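Local coordinates for isochorismatase family protein (Enterococcus faecalis, PDB 2A67) that is of unconfirmed function but belongs to the isochorismatase family and probably acts as a hydrolase, at residues D[30-35]-D[130-135]; D[49-54]-D[62-67]; D[109-114]-D[136-141]. All blocks are in the same frame, centred on the assembly; numbering follows the deposited sequence.

Contact 1. Residues D[30-35]-D[130-135]; sequences LDKVNQ and LMTPKT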
# COMPACT_ATOMS: atom_id res chain seq x y z
N LEU D 30 -8.95 5.83 -20.41
CA LEU D 30 -10.22 6.56 -20.31
C LEU D 30 -11.36 5.92 -21.14
O LEU D 30 -12.51 5.95 -20.73
CB LEU D 30 -10.00 8.03 -20.67
CG LEU D 30 -8.94 8.82 -19.87
CD1 LEU D 30 -8.72 10.25 -20.51
CD2 LEU D 30 -9.19 8.93 -18.36
N ASP D 31 -11.04 5.35 -22.30
CA ASP D 31 -12.02 4.64 -23.10
C ASP D 31 -12.53 3.41 -22.34
O ASP D 31 -13.74 3.17 -22.29
CB ASP D 31 -11.41 4.19 -24.42
CG ASP D 31 -11.21 5.34 -25.38
OD1 ASP D 31 -12.00 6.32 -25.29
OD2 ASP D 31 -10.28 5.23 -26.24
N LYS D 32 -11.61 2.67 -21.73
CA LYS D 32 -11.97 1.47 -20.95
C LYS D 32 -12.78 1.88 -19.69
O LYS D 32 -13.78 1.29 -19.35
CB LYS D 32 -10.68 0.67 -20.63
CG LYS D 32 -10.91 -0.68 -20.03
CD LYS D 32 -10.83 -1.83 -21.07
CE LYS D 32 -9.43 -2.56 -21.03
NZ LYS D 32 -9.39 -3.92 -20.29
N VAL D 33 -12.37 2.96 -19.04
CA VAL D 33 -13.12 3.49 -17.88
C VAL D 33 -14.53 3.96 -18.26
O VAL D 33 -15.50 3.65 -17.57
CB VAL D 33 -12.34 4.63 -17.17
CG1 VAL D 33 -13.28 5.46 -16.24
CG2 VAL D 33 -11.15 4.02 -16.40
N ASN D 34 -14.65 4.73 -19.35
CA ASN D 34 -15.99 5.07 -19.85
C ASN D 34 -16.90 3.82 -20.12
O ASN D 34 -18.11 3.88 -19.87
CB ASN D 34 -15.88 5.89 -21.10
CG ASN D 34 -15.70 7.39 -20.81
OD1 ASN D 34 -15.35 8.13 -21.71
ND2 ASN D 34 -15.97 7.82 -19.58
N GLN D 35 -16.33 2.73 -20.62
CA GLN D 35 -17.10 1.46 -20.81
C GLN D 35 -17.63 0.92 -19.48
O GLN D 35 -18.79 0.48 -19.39
CB GLN D 35 -16.27 0.39 -21.51
CG GLN D 35 -15.97 0.64 -22.97
CD GLN D 35 -15.46 -0.60 -23.70
OE1 GLN D 35 -15.95 -0.94 -24.81
NE2 GLN D 35 -14.52 -1.34 -23.06
N LEU D 130 -11.89 -5.17 -6.77
CA LEU D 130 -11.91 -5.66 -8.17
C LEU D 130 -11.20 -4.65 -9.05
O LEU D 130 -11.14 -3.50 -8.71
CB LEU D 130 -13.35 -5.78 -8.67
CG LEU D 130 -14.29 -6.66 -7.81
CD1 LEU D 130 -15.69 -6.48 -8.34
CD2 LEU D 130 -13.86 -8.13 -7.75
N MSE D 131 -10.70 -5.08 -10.19
CA MSE D 131 -10.12 -4.17 -11.16
C MSE D 131 -10.31 -4.65 -12.60
O MSE D 131 -10.08 -5.82 -12.90
CB MSE D 131 -8.64 -4.04 -10.90
CG MSE D 131 -7.97 -3.04 -11.82
SE MSE D 131 -6.16 -2.56 -11.16
CE MSE D 131 -6.59 -0.96 -10.10
N THR D 132 -10.66 -3.76 -13.50
CA THR D 132 -10.65 -4.07 -14.93
C THR D 132 -9.20 -3.90 -15.39
O THR D 132 -8.58 -2.86 -15.11
CB THR D 132 -11.64 -3.14 -15.71
OG1 THR D 132 -12.97 -3.48 -15.32
CG2 THR D 132 -11.51 -3.25 -17.23
N PRO D 133 -8.66 -4.90 -16.09
CA PRO D 133 -7.33 -4.75 -16.65
C PRO D 133 -7.16 -3.45 -17.45
O PRO D 133 -8.12 -2.99 -18.07
CB PRO D 133 -7.24 -5.99 -17.59
CG PRO D 133 -8.05 -7.01 -16.86
CD PRO D 133 -9.25 -6.22 -16.44
N LYS D 134 -5.95 -2.90 -17.46
CA LYS D 134 -5.62 -1.68 -18.22
C LYS D 134 -6.42 -0.44 -17.86
O LYS D 134 -6.86 0.32 -18.74
CB LYS D 134 -5.63 -1.95 -19.72
CG LYS D 134 -4.73 -3.12 -20.09
CD LYS D 134 -4.82 -3.47 -21.58
CE LYS D 134 -3.44 -3.94 -22.06
NZ LYS D 134 -3.26 -3.61 -23.54
N THR D 135 -6.64 -0.23 -16.56
CA THR D 135 -7.40 0.96 -16.18
C THR D 135 -6.58 1.79 -15.16
O THR D 135 -7.11 2.58 -14.41
CB THR D 135 -8.84 0.62 -15.64
OG1 THR D 135 -8.70 -0.29 -14.55
CG2 THR D 135 -9.79 0.06 -16.79
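K32 reaches from helix 26-42 across to residues 132-135, where strand 128-137 is interrupted. K32 CB lies 4.0 Å from T135 CG2. The next carbon is placed anti to the backbone N (chi1 -171°), where K32 CG sits 3.5 Å from T135 CG2 and 3.8 Å from T132 CG2, so two threonine methyls meet one methylene. CD stays loosely beside the T132 methyl. The chain is bent at chi2 and chi3, and K32 CE comes 4.1 Å from K134 CB; a further bend at chi4 (101°) sets NZ. At this tip, K32 NZ gives a hydrogen bond to P133 O at 2.7 Å, standing 46° out of the carbonyl plane. The fold here is the parallel alpha/beta sandwich of the isochorismatase family: helix 26-42 packs on the sheet, and residues 132-135 form the irregular part of strand 128-137. Within 132-135, T135 OG1 donates to T132 O at 2.6 Å, in the plane of that carbonyl, while T132 OG1 turns to E105. Deeper in, the V33 side chain crosses that of T135 obliquely, with V33 CG2 4.2 Å from T135 CB, and goes on to pack against L9 and A107 of the neighbouring strands.

Contact 2. Residues D[49-54]-D[62-67]; sequences FVQHEE and DSWQLF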
# COMPACT_ATOMS: atom_id res chain seq x y z
N PHE D 49 -16.03 9.44 -8.07
CA PHE D 49 -14.79 10.02 -8.56
C PHE D 49 -14.03 10.60 -7.37
O PHE D 49 -14.60 11.34 -6.55
CB PHE D 49 -15.08 11.16 -9.53
CG PHE D 49 -15.61 10.72 -10.85
CD1 PHE D 49 -16.99 10.67 -11.08
CD2 PHE D 49 -14.75 10.35 -11.87
CE1 PHE D 49 -17.48 10.29 -12.28
CE2 PHE D 49 -15.26 9.95 -13.11
CZ PHE D 49 -16.62 9.93 -13.30
N VAL D 50 -12.75 10.29 -7.28
CA VAL D 50 -11.87 10.91 -6.25
C VAL D 50 -11.00 11.96 -6.95
O VAL D 50 -10.42 11.72 -8.00
CB VAL D 50 -11.02 9.84 -5.49
CG1 VAL D 50 -10.11 10.53 -4.47
CG2 VAL D 50 -12.00 8.81 -4.77
N GLN D 51 -10.99 13.16 -6.38
CA GLN D 51 -10.16 14.25 -6.90
C GLN D 51 -9.24 14.75 -5.80
O GLN D 51 -9.66 15.04 -4.67
CB GLN D 51 -11.04 15.38 -7.41
CG GLN D 51 -11.82 15.00 -8.67
CD GLN D 51 -12.84 16.03 -9.05
OE1 GLN D 51 -13.99 15.96 -8.63
NE2 GLN D 51 -12.43 17.04 -9.82
N HIS D 52 -7.96 14.80 -6.17
CA HIS D 52 -6.89 15.25 -5.29
C HIS D 52 -6.83 16.79 -5.37
O HIS D 52 -7.20 17.39 -6.37
CB HIS D 52 -5.56 14.61 -5.73
CG HIS D 52 -4.48 14.71 -4.71
ND1 HIS D 52 -3.49 15.67 -4.79
CD2 HIS D 52 -4.24 14.01 -3.57
CE1 HIS D 52 -2.66 15.53 -3.76
NE2 HIS D 52 -3.10 14.55 -3.01
N GLU D 53 -6.45 17.41 -4.28
CA GLU D 53 -6.26 18.88 -4.27
C GLU D 53 -4.99 19.16 -3.50
O GLU D 53 -4.73 18.53 -2.47
CB GLU D 53 -7.47 19.57 -3.63
CG GLU D 53 -7.76 19.27 -2.14
CD GLU D 53 -9.13 19.75 -1.71
OE1 GLU D 53 -10.13 19.21 -2.19
OE2 GLU D 53 -9.24 20.72 -0.92
N GLU D 54 -4.19 20.11 -4.00
CA GLU D 54 -2.95 20.52 -3.35
C GLU D 54 -2.56 21.86 -3.94
O GLU D 54 -3.27 22.39 -4.81
CB GLU D 54 -1.85 19.46 -3.55
CG GLU D 54 -1.57 19.09 -5.03
CD GLU D 54 -0.58 17.90 -5.21
OE1 GLU D 54 -0.43 17.03 -4.31
OE2 GLU D 54 0.03 17.81 -6.31
N ASP D 62 -9.21 24.77 -13.09
CA ASP D 62 -9.31 24.00 -14.33
C ASP D 62 -8.46 22.73 -14.30
O ASP D 62 -8.89 21.69 -14.78
CB ASP D 62 -8.96 24.82 -15.56
CG ASP D 62 -9.99 25.83 -15.88
OD1 ASP D 62 -11.12 25.76 -15.38
OD2 ASP D 62 -9.67 26.74 -16.63
N SER D 63 -7.28 22.83 -13.71
CA SER D 63 -6.35 21.70 -13.68
C SER D 63 -6.84 20.55 -12.74
O SER D 63 -6.58 19.36 -13.00
CB SER D 63 -4.91 22.19 -13.37
OG SER D 63 -4.74 22.39 -11.97
N TRP D 64 -7.54 20.92 -11.66
CA TRP D 64 -8.18 19.97 -10.74
C TRP D 64 -9.40 19.23 -11.34
O TRP D 64 -9.82 18.16 -10.83
CB TRP D 64 -8.59 20.74 -9.48
CG TRP D 64 -9.59 20.16 -8.56
CD1 TRP D 64 -9.34 19.50 -7.39
CD2 TRP D 64 -11.01 20.18 -8.71
NE1 TRP D 64 -10.50 19.11 -6.81
CE2 TRP D 64 -11.55 19.50 -7.59
CE3 TRP D 64 -11.89 20.66 -9.69
CZ2 TRP D 64 -12.94 19.34 -7.41
CZ3 TRP D 64 -13.24 20.51 -9.51
CH2 TRP D 64 -13.76 19.85 -8.37
N GLN D 65 -9.98 19.77 -12.41
CA GLN D 65 -11.19 19.16 -12.95
C GLN D 65 -10.81 17.83 -13.60
O GLN D 65 -9.64 17.64 -13.98
CB GLN D 65 -11.88 20.06 -13.98
CG GLN D 65 -12.40 21.46 -13.50
CD GLN D 65 -13.08 22.17 -14.64
OE1 GLN D 65 -12.39 22.71 -15.50
NE2 GLN D 65 -14.44 22.16 -14.68
N LEU D 66 -11.82 16.96 -13.75
CA LEU D 66 -11.72 15.66 -14.40
C LEU D 66 -11.52 15.83 -15.89
O LEU D 66 -12.03 16.78 -16.50
CB LEU D 66 -13.00 14.81 -14.14
CG LEU D 66 -13.41 14.52 -12.69
CD1 LEU D 66 -14.79 13.88 -12.54
CD2 LEU D 66 -12.37 13.70 -11.97
N PHE D 67 -10.74 14.94 -16.47
CA PHE D 67 -10.56 14.93 -17.92
C PHE D 67 -11.92 15.03 -18.56
O PHE D 67 -12.83 14.29 -18.17
CB PHE D 67 -9.94 13.61 -18.35
CG PHE D 67 -8.53 13.44 -17.90
CD1 PHE D 67 -7.52 14.23 -18.44
CD2 PHE D 67 -8.21 12.51 -16.94
CE1 PHE D 67 -6.20 14.07 -18.03
CE2 PHE D 67 -6.90 12.34 -16.52
CZ PHE D 67 -5.89 13.14 -17.06
O HOH W 1 -10.67 17.78 -4.34
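Q51 lays its amide over the indole of W64, with NE2 3.2 Å above one face and offset toward the rim. Strand 47-52 belongs to the parallel sheet of the isochorismatase alpha/beta fold, and the loop 62-67 that leads on to strand 77-81 folds back over the side of it that bears F49 and Q51. The amide and ring planes are 32° apart, so the amide is tilted against the indole. The same Q51 NE2 donates to W64 O at 3.0 Å, with an N-H...O angle of 150° and the oxygen close to the plane of the amide, so W64 engages Q51 through both its ring and its backbone. L66 divides its two methyls between Q51 and F49. L66 CD2 touches Q51 CG at 3.6 Å, whereas L66 CD1 makes a CH-pi contact over the face of F49, 3.8 Å from the ring centroid.

Further out, Q13 NE2 gives W64 O a second hydrogen bond and F59 meets the indole edge-to-face, both helping to position the tryptophan. Q65 turns away from the strand and is held by K14. E53 forms a salt bridge with R80 through OE2, and its OE1 reaches W64 by way of a water. That water lies in the plane of the indole ring, at its edge: it accepts from W64 NE1 at 2.8 Å and donates to Q51 O at 2.9 Å and to E53 OE1 at 2.6 Å.

Contact 3. Residues D[109-114]-D[136-141]; sequences VQTEFC and TSTLDN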
# COMPACT_ATOMS: atom_id res chain seq x y z
N VAL D 109 -5.12 6.94 -11.46
CA VAL D 109 -3.72 7.34 -11.58
C VAL D 109 -3.34 8.00 -10.24
O VAL D 109 -4.24 8.46 -9.52
CB VAL D 109 -3.52 8.38 -12.75
CG1 VAL D 109 -4.05 7.80 -14.11
CG2 VAL D 109 -4.28 9.67 -12.43
N GLN D 110 -2.07 7.99 -9.86
CA GLN D 110 -1.04 7.22 -10.56
C GLN D 110 -0.97 5.82 -9.93
O GLN D 110 -1.13 5.70 -8.73
CB GLN D 110 0.36 7.88 -10.43
CG GLN D 110 0.52 9.09 -11.37
CD GLN D 110 1.78 9.85 -11.07
OE1 GLN D 110 2.89 9.41 -11.37
NE2 GLN D 110 1.62 10.97 -10.43
N THR D 111 -0.65 4.83 -10.75
CA THR D 111 -0.52 3.39 -10.35
C THR D 111 0.13 3.17 -8.99
O THR D 111 -0.43 2.52 -8.11
CB THR D 111 0.36 2.65 -11.39
OG1 THR D 111 -0.21 2.83 -12.68
CG2 THR D 111 0.58 1.14 -11.05
N GLU D 112 1.37 3.66 -8.86
CA GLU D 112 2.17 3.31 -7.70
C GLU D 112 1.91 4.20 -6.48
O GLU D 112 2.35 3.88 -5.39
CB GLU D 112 3.66 3.30 -8.05
CG GLU D 112 4.29 4.72 -8.16
CD GLU D 112 4.20 5.34 -9.57
OE1 GLU D 112 3.14 5.26 -10.22
OE2 GLU D 112 5.20 5.94 -10.02
N PHE D 113 1.18 5.28 -6.66
CA PHE D 113 0.93 6.20 -5.56
C PHE D 113 -0.50 6.04 -5.06
O PHE D 113 -0.76 5.13 -4.32
CB PHE D 113 1.27 7.64 -5.96
CG PHE D 113 2.73 7.84 -6.29
CD1 PHE D 113 3.70 7.73 -5.31
CD2 PHE D 113 3.12 8.14 -7.59
CE1 PHE D 113 5.12 7.94 -5.60
CE2 PHE D 113 4.51 8.36 -7.89
CZ PHE D 113 5.51 8.24 -6.88
N CYS D 114 -1.41 6.89 -5.51
CA CYS D 114 -2.77 6.96 -4.98
C CYS D 114 -3.58 5.69 -5.23
O CYS D 114 -4.45 5.35 -4.42
CB CYS D 114 -3.56 8.10 -5.63
SG CYS D 114 -2.66 9.72 -5.77
N THR D 136 -5.27 1.56 -15.11
CA THR D 136 -4.38 2.49 -14.35
C THR D 136 -3.28 3.00 -15.26
O THR D 136 -2.96 2.39 -16.29
CB THR D 136 -3.75 1.88 -13.06
OG1 THR D 136 -2.60 1.11 -13.40
CG2 THR D 136 -4.71 1.01 -12.30
N SER D 137 -2.68 4.13 -14.88
CA SER D 137 -1.56 4.64 -15.66
C SER D 137 -0.69 5.45 -14.71
O SER D 137 -1.12 5.77 -13.59
CB SER D 137 -2.06 5.47 -16.84
OG SER D 137 -0.99 6.10 -17.53
N THR D 138 0.52 5.75 -15.18
CA THR D 138 1.54 6.49 -14.43
C THR D 138 2.57 7.03 -15.44
O THR D 138 2.35 6.97 -16.66
CB THR D 138 2.17 5.63 -13.30
OG1 THR D 138 2.83 6.48 -12.37
CG2 THR D 138 3.11 4.49 -13.78
N LEU D 139 3.68 7.57 -14.92
CA LEU D 139 4.72 8.30 -15.68
C LEU D 139 6.03 7.56 -15.56
O LEU D 139 6.26 6.87 -14.55
CB LEU D 139 4.88 9.70 -15.08
CG LEU D 139 3.61 10.55 -14.88
CD1 LEU D 139 3.87 11.73 -13.96
CD2 LEU D 139 3.04 11.06 -16.19
N ASP D 140 6.91 7.68 -16.57
CA ASP D 140 8.27 7.18 -16.44
C ASP D 140 8.77 7.98 -15.25
O ASP D 140 8.46 9.16 -15.15
CB ASP D 140 9.16 7.51 -17.67
CG ASP D 140 8.72 6.77 -18.97
OD1 ASP D 140 7.90 5.81 -18.94
OD2 ASP D 140 9.22 7.17 -20.05
N ASN D 141 9.51 7.35 -14.35
CA ASN D 141 9.97 8.07 -13.16
C ASN D 141 11.47 8.32 -13.13
O ASN D 141 12.01 8.68 -12.08
CB ASN D 141 9.50 7.38 -11.86
CG ASN D 141 10.20 6.08 -11.59
OD1 ASN D 141 9.81 5.31 -10.69
ND2 ASN D 141 11.22 5.80 -12.35
O HOH W 2 5.85 7.69 -11.83
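T111 and T136 meet at about a right angle, their OG1 atoms hydrogen-bonded at 3.0 Å. T111 begins helix 111-125, right after strand 103-109, and T136 lies on strand 128-137 of the same beta-alpha-beta unit. T136 OG1 also bonds to E154, so helix 146-157 joins the same polar cluster. A cis peptide joins V109 to Q110, the N-cap residue, and just beyond it T111 N donates to S137 O at 3.0 Å from 43° above the carbonyl plane. The alpha hydrogen of Q110 turns to that oxygen too.

Q110 and E112 each cross T138 at about a right angle. The Q110 chain is extended, with Q110 CB 3.4 Å and Q110 OE1 3.1 Å from T138 OG1. E112 is bent at chi2 (-89°), which turns the carboxylate back toward the threonine. T138 OG1, anti to the backbone N, donates to E112 OE1 in a very short bond of 2.5 Å. The E112 backbone carbonyl meanwhile bonds to R120 of the second subunit. One water lies 2.6 Å from E112 OE2 and 2.9 Å from L139 O.

Starting from the N terminus, the chain first enters contact 1 at helix 26-42, and moves straight on into strand 47-52, where contact 2 opens. Contact 2 closes soon after, over a loop of seven residues, so it is nested within the long loop that contact 1 closes only at residues 130-135. Contact 3 opens at residues 109-114, inside that loop, and closes at 136-141, beyond it: contacts 1 and 3 therefore cross, and follow one another along strand 128-137, where M131 packs on T136. L30 and F67 join contact 1 to contact 2. Contacts 2 and 3 are in series, about 15 Å apart between centres, and reach different strands of one sheet.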